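Local coordinates for cytoplasmic export protein 1 (Saccharomyces cerevisiae, PDB 3VWA), which takes part in nuclear tRNA export, probably collecting tRNAs from export receptors at the nuclear pore and handing aminoacylated tRNAs to the translation machinery, at residues 184-196 / 212-225. Sequence-based numbering, arbitrary orientation.
Sequences NTIDSMGLGLLIK and VNMISDGKITIENF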
ATOM      1  N   ASN A 184      18.373 -16.408  35.785  1.00 52.90           N
ATOM      2  CA  ASN A 184      18.439 -14.979  36.040  1.00 50.92           C
ATOM      3  C   ASN A 184      19.198 -14.250  34.979  1.00 48.59           C
ATOM      4  O   ASN A 184      19.202 -13.019  34.923  1.00 49.77           O
ATOM      5  CB  ASN A 184      19.100 -14.740  37.388  1.00 57.90           C
ATOM      6  CG  ASN A 184      18.296 -15.328  38.520  1.00 53.81           C
ATOM      7  OD1 ASN A 184      17.156 -14.930  38.750  1.00 53.92           O
ATOM      8  ND2 ASN A 184      18.874 -16.292  39.213  1.00 54.54           N
ATOM      9  N   THR A 185      19.861 -15.039  34.147  1.00 48.26           N
ATOM     10  CA  THR A 185      20.714 -14.536  33.114  1.00 44.75           C
ATOM     11  C   THR A 185      20.370 -15.165  31.754  1.00 46.08           C
ATOM     12  O   THR A 185      20.917 -14.745  30.707  1.00 43.85           O
ATOM     13  CB  THR A 185      22.178 -14.880  33.440  1.00 44.80           C
ATOM     14  OG1 THR A 185      22.282 -16.288  33.670  1.00 46.85           O
ATOM     15  CG2 THR A 185      22.697 -14.081  34.645  1.00 41.09           C
ATOM     16  N   ILE A 186      19.510 -16.186  31.748  1.00 40.11           N
ATOM     17  CA  ILE A 186      19.157 -16.797  30.467  1.00 39.88           C
ATOM     18  C   ILE A 186      18.467 -15.801  29.492  1.00 37.79           C
ATOM     19  O   ILE A 186      18.777 -15.787  28.305  1.00 39.39           O
ATOM     20  CB  ILE A 186      18.390 -18.141  30.596  1.00 37.33           C
ATOM     21  CG1 ILE A 186      18.471 -18.919  29.280  1.00 39.08           C
ATOM     22  CG2 ILE A 186      16.939 -17.949  31.058  1.00 33.74           C
ATOM     23  CD1 ILE A 186      17.833 -20.298  29.333  1.00 40.71           C
ATOM     24  N   ASP A 187      17.584 -14.950  29.991  1.00 36.28           N
ATOM     25  CA  ASP A 187      16.907 -14.009  29.081  1.00 39.14           C
ATOM     26  C   ASP A 187      17.825 -12.918  28.494  1.00 41.06           C
ATOM     27  O   ASP A 187      17.790 -12.680  27.285  1.00 38.71           O
ATOM     28  CB  ASP A 187      15.663 -13.431  29.725  1.00 33.90           C
ATOM     29  CG  ASP A 187      14.567 -14.477  29.908  1.00 35.95           C
ATOM     30  OD1 ASP A 187      14.527 -15.474  29.124  1.00 38.27           O
ATOM     31  OD2 ASP A 187      13.742 -14.295  30.840  1.00 33.57           O
ATOM     32  N   SER A 188      18.641 -12.269  29.344  1.00 42.49           N
ATOM     33  CA  SER A 188      19.688 -11.348  28.891  1.00 38.69           C
ATOM     34  C   SER A 188      20.586 -11.956  27.833  1.00 40.99           C
ATOM     35  O   SER A 188      20.953 -11.280  26.859  1.00 40.05           O
ATOM     36  CB  SER A 188      20.574 -10.933  30.059  1.00 36.56           C
ATOM     37  OG  SER A 188      19.987  -9.863  30.728  1.00 33.13           O
HETATM   38  N   MSE A 189      20.941 -13.226  28.012  1.00 40.94           N
HETATM   39  CA  MSE A 189      21.870 -13.878  27.086  1.00 44.29           C
HETATM   40  C   MSE A 189      21.163 -14.197  25.812  1.00 46.07           C
HETATM   41  O   MSE A 189      21.761 -14.083  24.729  1.00 46.04           O
HETATM   42  CB  MSE A 189      22.491 -15.124  27.699  1.00 44.73           C
HETATM   43  CG  MSE A 189      23.629 -14.706  28.634  1.00 52.10           C
HETATM   44 SE   MSE A 189      24.471 -16.287  29.514  1.00 53.76          SE
HETATM   45  CE  MSE A 189      23.835 -15.921  31.333  1.00 48.53           C
ATOM     46  N   GLY A 190      19.887 -14.590  25.917  1.00 37.36           N
ATOM     47  CA  GLY A 190      19.091 -14.882  24.724  1.00 35.39           C
ATOM     48  C   GLY A 190      18.738 -13.623  23.938  1.00 35.66           C
ATOM     49  O   GLY A 190      18.661 -13.649  22.704  1.00 33.53           O
ATOM     50  N   LEU A 191      18.552 -12.513  24.651  1.00 35.06           N
ATOM     51  CA  LEU A 191      18.298 -11.218  24.011  1.00 35.90           C
ATOM     52  C   LEU A 191      19.509 -10.775  23.186  1.00 33.98           C
ATOM     53  O   LEU A 191      19.344 -10.325  22.059  1.00 36.67           O
ATOM     54  CB  LEU A 191      17.904 -10.127  25.054  1.00 34.39           C
ATOM     55  CG  LEU A 191      17.590  -8.734  24.462  1.00 36.71           C
ATOM     56  CD1 LEU A 191      16.579  -8.782  23.322  1.00 35.53           C
ATOM     57  CD2 LEU A 191      17.171  -7.681  25.484  1.00 34.79           C
ATOM     58  N   GLY A 192      20.717 -10.917  23.747  1.00 33.10           N
ATOM     59  CA  GLY A 192      21.974 -10.602  23.020  1.00 32.50           C
ATOM     60  C   GLY A 192      22.121 -11.373  21.708  1.00 30.84           C
ATOM     61  O   GLY A 192      22.326 -10.797  20.651  1.00 31.29           O
ATOM     62  N   LEU A 193      21.985 -12.685  21.771  1.00 32.17           N
ATOM     63  CA  LEU A 193      21.969 -13.501  20.556  1.00 35.46           C
ATOM     64  C   LEU A 193      21.004 -12.963  19.484  1.00 36.03           C
ATOM     65  O   LEU A 193      21.387 -12.825  18.313  1.00 40.23           O
ATOM     66  CB  LEU A 193      21.650 -14.967  20.911  1.00 37.47           C
ATOM     67  CG  LEU A 193      22.786 -15.888  21.372  1.00 42.55           C
ATOM     68  CD1 LEU A 193      22.320 -16.936  22.383  1.00 40.59           C
ATOM     69  CD2 LEU A 193      23.379 -16.573  20.152  1.00 41.16           C
ATOM     70  N   LEU A 194      19.763 -12.648  19.878  1.00 35.10           N
ATOM     71  CA  LEU A 194      18.739 -12.147  18.935  1.00 33.49           C
ATOM     72  C   LEU A 194      19.106 -10.833  18.297  1.00 28.52           C
ATOM     73  O   LEU A 194      18.973 -10.659  17.086  1.00 30.07           O
ATOM     74  CB  LEU A 194      17.437 -11.883  19.671  1.00 36.48           C
ATOM     75  CG  LEU A 194      16.146 -12.423  19.041  1.00 37.60           C
ATOM     76  CD1 LEU A 194      15.017 -11.561  19.536  1.00 29.39           C
ATOM     77  CD2 LEU A 194      16.104 -12.574  17.519  1.00 37.76           C
ATOM     78  N   ILE A 195      19.527  -9.882  19.125  1.00 29.60           N
ATOM     79  CA  ILE A 195      19.954  -8.578  18.614  1.00 29.85           C
ATOM     80  C   ILE A 195      21.141  -8.733  17.676  1.00 31.39           C
ATOM     81  O   ILE A 195      21.191  -8.098  16.619  1.00 39.38           O
ATOM     82  CB  ILE A 195      20.289  -7.604  19.753  1.00 29.67           C
ATOM     83  CG1 ILE A 195      18.993  -7.113  20.422  1.00 26.12           C
ATOM     84  CG2 ILE A 195      21.120  -6.442  19.215  1.00 28.51           C
ATOM     85  CD1 ILE A 195      19.188  -6.333  21.720  1.00 26.42           C
ATOM     86  N   LYS A 196      22.072  -9.611  18.018  1.00 32.18           N
ATOM     87  CA  LYS A 196      23.210  -9.844  17.116  1.00 34.81           C
ATOM     88  C   LYS A 196      22.733 -10.454  15.823  1.00 36.34           C
ATOM     89  O   LYS A 196      23.277 -10.119  14.768  1.00 36.11           O
ATOM     90  CB  LYS A 196      24.281 -10.718  17.774  1.00 32.69           C
ATOM     91  CG  LYS A 196      25.112  -9.904  18.779  1.00 36.48           C
ATOM     92  CD  LYS A 196      26.357 -10.624  19.241  1.00 34.95           C
ATOM     93  CE  LYS A 196      26.011 -11.655  20.287  1.00 39.28           C
ATOM     94  NZ  LYS A 196      27.181 -12.438  20.763  1.00 39.48           N
ATOM     95  N   VAL A 212      25.262  -4.447  24.329  1.00 39.21           N
ATOM     96  CA  VAL A 212      24.860  -5.741  23.773  1.00 40.82           C
ATOM     97  C   VAL A 212      25.770  -6.883  24.238  1.00 46.27           C
ATOM     98  O   VAL A 212      25.298  -8.021  24.463  1.00 41.31           O
ATOM     99  CB  VAL A 212      24.787  -5.671  22.231  1.00 41.21           C
ATOM    100  CG1 VAL A 212      24.729  -7.053  21.593  1.00 38.50           C
ATOM    101  CG2 VAL A 212      23.587  -4.830  21.799  1.00 38.69           C
ATOM    102  N   ASN A 213      27.070  -6.585  24.376  1.00 45.97           N
ATOM    103  CA  ASN A 213      28.033  -7.577  24.843  1.00 44.34           C
ATOM    104  C   ASN A 213      27.765  -7.982  26.260  1.00 42.17           C
ATOM    105  O   ASN A 213      27.865  -9.146  26.609  1.00 43.89           O
ATOM    106  CB  ASN A 213      29.448  -7.050  24.756  1.00 43.67           C
ATOM    107  CG  ASN A 213      30.009  -7.215  23.399  1.00 42.71           C
ATOM    108  OD1 ASN A 213      29.509  -8.010  22.612  1.00 45.20           O
ATOM    109  ND2 ASN A 213      31.054  -6.466  23.097  1.00 48.36           N
HETATM  110  N   MSE A 214      27.418  -6.998  27.069  1.00 46.44           N
HETATM  111  CA  MSE A 214      27.084  -7.218  28.456  1.00 44.41           C
HETATM  112  C   MSE A 214      25.944  -8.206  28.578  1.00 48.42           C
HETATM  113  O   MSE A 214      26.072  -9.207  29.290  1.00 47.21           O
HETATM  114  CB  MSE A 214      26.734  -5.861  29.028  1.00 42.10           C
HETATM  115  CG  MSE A 214      27.986  -4.983  29.125  1.00 52.92           C
HETATM  116 SE   MSE A 214      27.525  -3.487  30.329  1.00 62.21          SE
HETATM  117  CE  MSE A 214      29.330  -2.855  30.883  1.00 57.31           C
ATOM    118  N   ILE A 215      24.835  -7.960  27.879  1.00 46.42           N
ATOM    119  CA  ILE A 215      23.688  -8.864  27.988  1.00 47.05           C
ATOM    120  C   ILE A 215      24.029 -10.205  27.344  1.00 40.33           C
ATOM    121  O   ILE A 215      23.529 -11.243  27.763  1.00 39.52           O
ATOM    122  CB  ILE A 215      22.366  -8.309  27.377  1.00 48.19           C
ATOM    123  CG1 ILE A 215      22.486  -7.989  25.882  1.00 46.87           C
ATOM    124  CG2 ILE A 215      21.881  -7.094  28.117  1.00 47.81           C
ATOM    125  CD1 ILE A 215      21.150  -7.654  25.241  1.00 43.79           C
ATOM    126  N   SER A 216      24.902 -10.178  26.349  1.00 40.18           N
ATOM    127  CA  SER A 216      25.299 -11.395  25.630  1.00 42.88           C
ATOM    128  C   SER A 216      26.021 -12.367  26.541  1.00 45.22           C
ATOM    129  O   SER A 216      25.944 -13.569  26.340  1.00 43.21           O
ATOM    130  CB  SER A 216      26.168 -11.078  24.421  1.00 42.72           C
ATOM    131  OG  SER A 216      25.372 -10.983  23.270  1.00 40.52           O
ATOM    132  N   ASP A 217      26.693 -11.820  27.550  1.00 48.68           N
ATOM    133  CA  ASP A 217      27.402 -12.603  28.554  1.00 52.87           C
ATOM    134  C   ASP A 217      26.660 -12.621  29.868  1.00 56.18           C
ATOM    135  O   ASP A 217      27.221 -13.054  30.869  1.00 62.47           O
ATOM    136  CB  ASP A 217      28.797 -12.015  28.774  1.00 54.52           C
ATOM    137  CG  ASP A 217      29.629 -12.086  27.539  1.00 50.53           C
ATOM    138  OD1 ASP A 217      30.388 -11.142  27.262  1.00 50.44           O
ATOM    139  OD2 ASP A 217      29.467 -13.083  26.824  1.00 51.76           O
ATOM    140  N   GLY A 218      25.426 -12.113  29.874  1.00 50.75           N
ATOM    141  CA  GLY A 218      24.553 -12.209  31.041  1.00 54.22           C
ATOM    142  C   GLY A 218      25.038 -11.415  32.242  1.00 58.89           C
ATOM    143  O   GLY A 218      24.689 -11.716  33.385  1.00 59.29           O
ATOM    144  N   LYS A 219      25.829 -10.387  31.987  1.00 54.62           N
ATOM    145  CA  LYS A 219      26.327  -9.567  33.066  1.00 55.10           C
ATOM    146  C   LYS A 219      25.260  -8.635  33.610  1.00 56.00           C
ATOM    147  O   LYS A 219      25.243  -8.379  34.806  1.00 57.35           O
ATOM    148  CB  LYS A 219      27.578  -8.799  32.634  1.00 56.43           C
ATOM    149  CG  LYS A 219      28.602  -9.697  31.963  1.00 56.31           C
ATOM    150  CD  LYS A 219      29.864  -8.928  31.605  1.00 57.05           C
ATOM    151  CE  LYS A 219      31.089  -9.820  31.800  1.00 57.00           C
ATOM    152  NZ  LYS A 219      32.334  -9.268  31.207  1.00 54.86           N
ATOM    153  N   ILE A 220      24.365  -8.125  32.761  1.00 52.39           N
ATOM    154  CA  ILE A 220      23.354  -7.164  33.245  1.00 47.56           C
ATOM    155  C   ILE A 220      21.916  -7.579  32.922  1.00 48.96           C
ATOM    156  O   ILE A 220      21.686  -8.431  32.050  1.00 38.46           O
ATOM    157  CB  ILE A 220      23.582  -5.728  32.730  1.00 50.68           C
ATOM    158  CG1 ILE A 220      23.412  -5.676  31.206  1.00 46.49           C
ATOM    159  CG2 ILE A 220      24.913  -5.137  33.248  1.00 47.33           C
ATOM    160  CD1 ILE A 220      23.564  -4.287  30.625  1.00 41.68           C
ATOM    161  N   THR A 221      20.953  -6.974  33.614  1.00 44.16           N
ATOM    162  CA  THR A 221      19.548  -7.332  33.378  1.00 44.78           C
ATOM    163  C   THR A 221      19.002  -6.667  32.114  1.00 47.87           C
ATOM    164  O   THR A 221      19.579  -5.686  31.598  1.00 47.18           O
ATOM    165  CB  THR A 221      18.628  -7.011  34.572  1.00 45.07           C
ATOM    166  OG1 THR A 221      18.481  -5.592  34.694  1.00 50.69           O
ATOM    167  CG2 THR A 221      19.178  -7.625  35.892  1.00 44.90           C
ATOM    168  N   ILE A 222      17.881  -7.196  31.626  1.00 45.53           N
ATOM    169  CA  ILE A 222      17.235  -6.629  30.469  1.00 41.15           C
ATOM    170  C   ILE A 222      16.828  -5.210  30.783  1.00 42.32           C
ATOM    171  O   ILE A 222      17.132  -4.298  30.003  1.00 40.45           O
ATOM    172  CB  ILE A 222      16.004  -7.453  30.013  1.00 38.95           C
ATOM    173  CG1 ILE A 222      16.450  -8.770  29.405  1.00 39.40           C
ATOM    174  CG2 ILE A 222      15.172  -6.701  28.994  1.00 30.45           C
ATOM    175  CD1 ILE A 222      15.356  -9.836  29.470  1.00 37.22           C
ATOM    176  N   GLU A 223      16.165  -5.013  31.923  1.00 50.06           N
ATOM    177  CA  GLU A 223      15.706  -3.662  32.302  1.00 53.12           C
ATOM    178  C   GLU A 223      16.894  -2.700  32.406  1.00 46.88           C
ATOM    179  O   GLU A 223      16.768  -1.523  32.084  1.00 47.63           O
ATOM    180  CB  GLU A 223      14.894  -3.669  33.593  1.00 51.40           C
ATOM    181  CG  GLU A 223      15.761  -3.506  34.824  1.00 65.16           C
ATOM    182  CD  GLU A 223      14.977  -3.293  36.105  1.00 69.90           C
ATOM    183  OE1 GLU A 223      13.995  -2.500  36.101  1.00 64.66           O
ATOM    184  OE2 GLU A 223      15.375  -3.915  37.117  1.00 69.47           O
ATOM    185  N   ASN A 224      18.046  -3.215  32.829  1.00 44.36           N
ATOM    186  CA  ASN A 224      19.239  -2.387  32.964  1.00 40.17           C
ATOM    187  C   ASN A 224      19.727  -2.040  31.577  1.00 41.07           C
ATOM    188  O   ASN A 224      20.038  -0.888  31.305  1.00 44.88           O
ATOM    189  CB  ASN A 224      20.323  -3.125  33.748  1.00 42.59           C
ATOM    190  CG  ASN A 224      21.441  -2.202  34.217  1.00 52.63           C
ATOM    191  OD1 ASN A 224      22.598  -2.336  33.795  1.00 51.49           O
ATOM    192  ND2 ASN A 224      21.099  -1.255  35.108  1.00 55.75           N
ATOM    193  N   PHE A 225      19.749  -3.046  30.687  1.00 42.06           N
ATOM    194  CA  PHE A 225      20.162  -2.871  29.288  1.00 40.86           C
ATOM    195  C   PHE A 225      19.278  -1.843  28.608  1.00 42.49           C
ATOM    196  O   PHE A 225      19.751  -1.009  27.845  1.00 44.30           O
ATOM    197  CB  PHE A 225      20.113  -4.217  28.573  1.00 39.18           C
ATOM    198  CG  PHE A 225      20.357  -4.152  27.096  1.00 40.74           C
ATOM    199  CD1 PHE A 225      21.653  -4.177  26.583  1.00 40.46           C
ATOM    200  CD2 PHE A 225      19.272  -4.127  26.193  1.00 39.70           C
ATOM    201  CE1 PHE A 225      21.888  -4.141  25.211  1.00 35.99           C
ATOM    202  CE2 PHE A 225      19.502  -4.085  24.821  1.00 39.12           C
ATOM    203  CZ  PHE A 225      20.811  -4.099  24.328  1.00 38.88           C
TER
HETATM  204  O   HOH W   1      24.413 -14.885  24.568  1.00 42.85           O
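Ile215 fits as a knob into the hole formed by Ser188, Leu191, Gly192 and Ile195, and the lack of a side chain on Gly192 lets its CA come within 3.4 Å of Ser216 OG, a worked case of glycine permitting close helix approach. The axes of 186-196 and 212-216 approach to 7.5 Å at a crossing angle of -132°, and CD1 of Ile215 lies 3.6 Å from the backbone N of Gly192. With CG1 set between its own backbone N and carbonyl carbon (chi1 60°), the same isoleucine also lays CD1 over the centre of one face of the Phe225 ring, 3.5 Å above its plane. Ile195 CD1 meets that ring obliquely, 3.8 Å from Phe225 CZ, while Leu191 leans its CG on Ile215 CD1 and rests CD2 against Ile222 CG1. Close by, the hydroxyl of buried Ser188 donates to Ile220 O (2.6 Å, OG to O); it approaches in the carbonyl plane and ties the first helix to the turn between the other two. That turn starts with a Schellman motif in which Gly218, at positive phi, lets Lys219 N reach back to Met214 O; the selenomethionine Met189 passes over it, its CG 3.4 Å from Gly218 N. On the solvent side the fit is looser. A water donates to both Met189 O and Ser216 O, and exposed Lys196, bent at chi3 (-79°), lays its aliphatic chain beside Val212 and Ser216 without a hydrogen bond to the serine. The three helices belong to the helical part of the N-terminal kinase-like domain, well away from the HEAT repeats. Helix 106-122 adds Leu117 and Leu120 against Leu191, and Leu120 also touches Ile222; Asp187, whose CB meets Ile222 CD1, turns its carboxylate to the backbone N atoms of Leu128 and Gly129, just beyond strand 126-127.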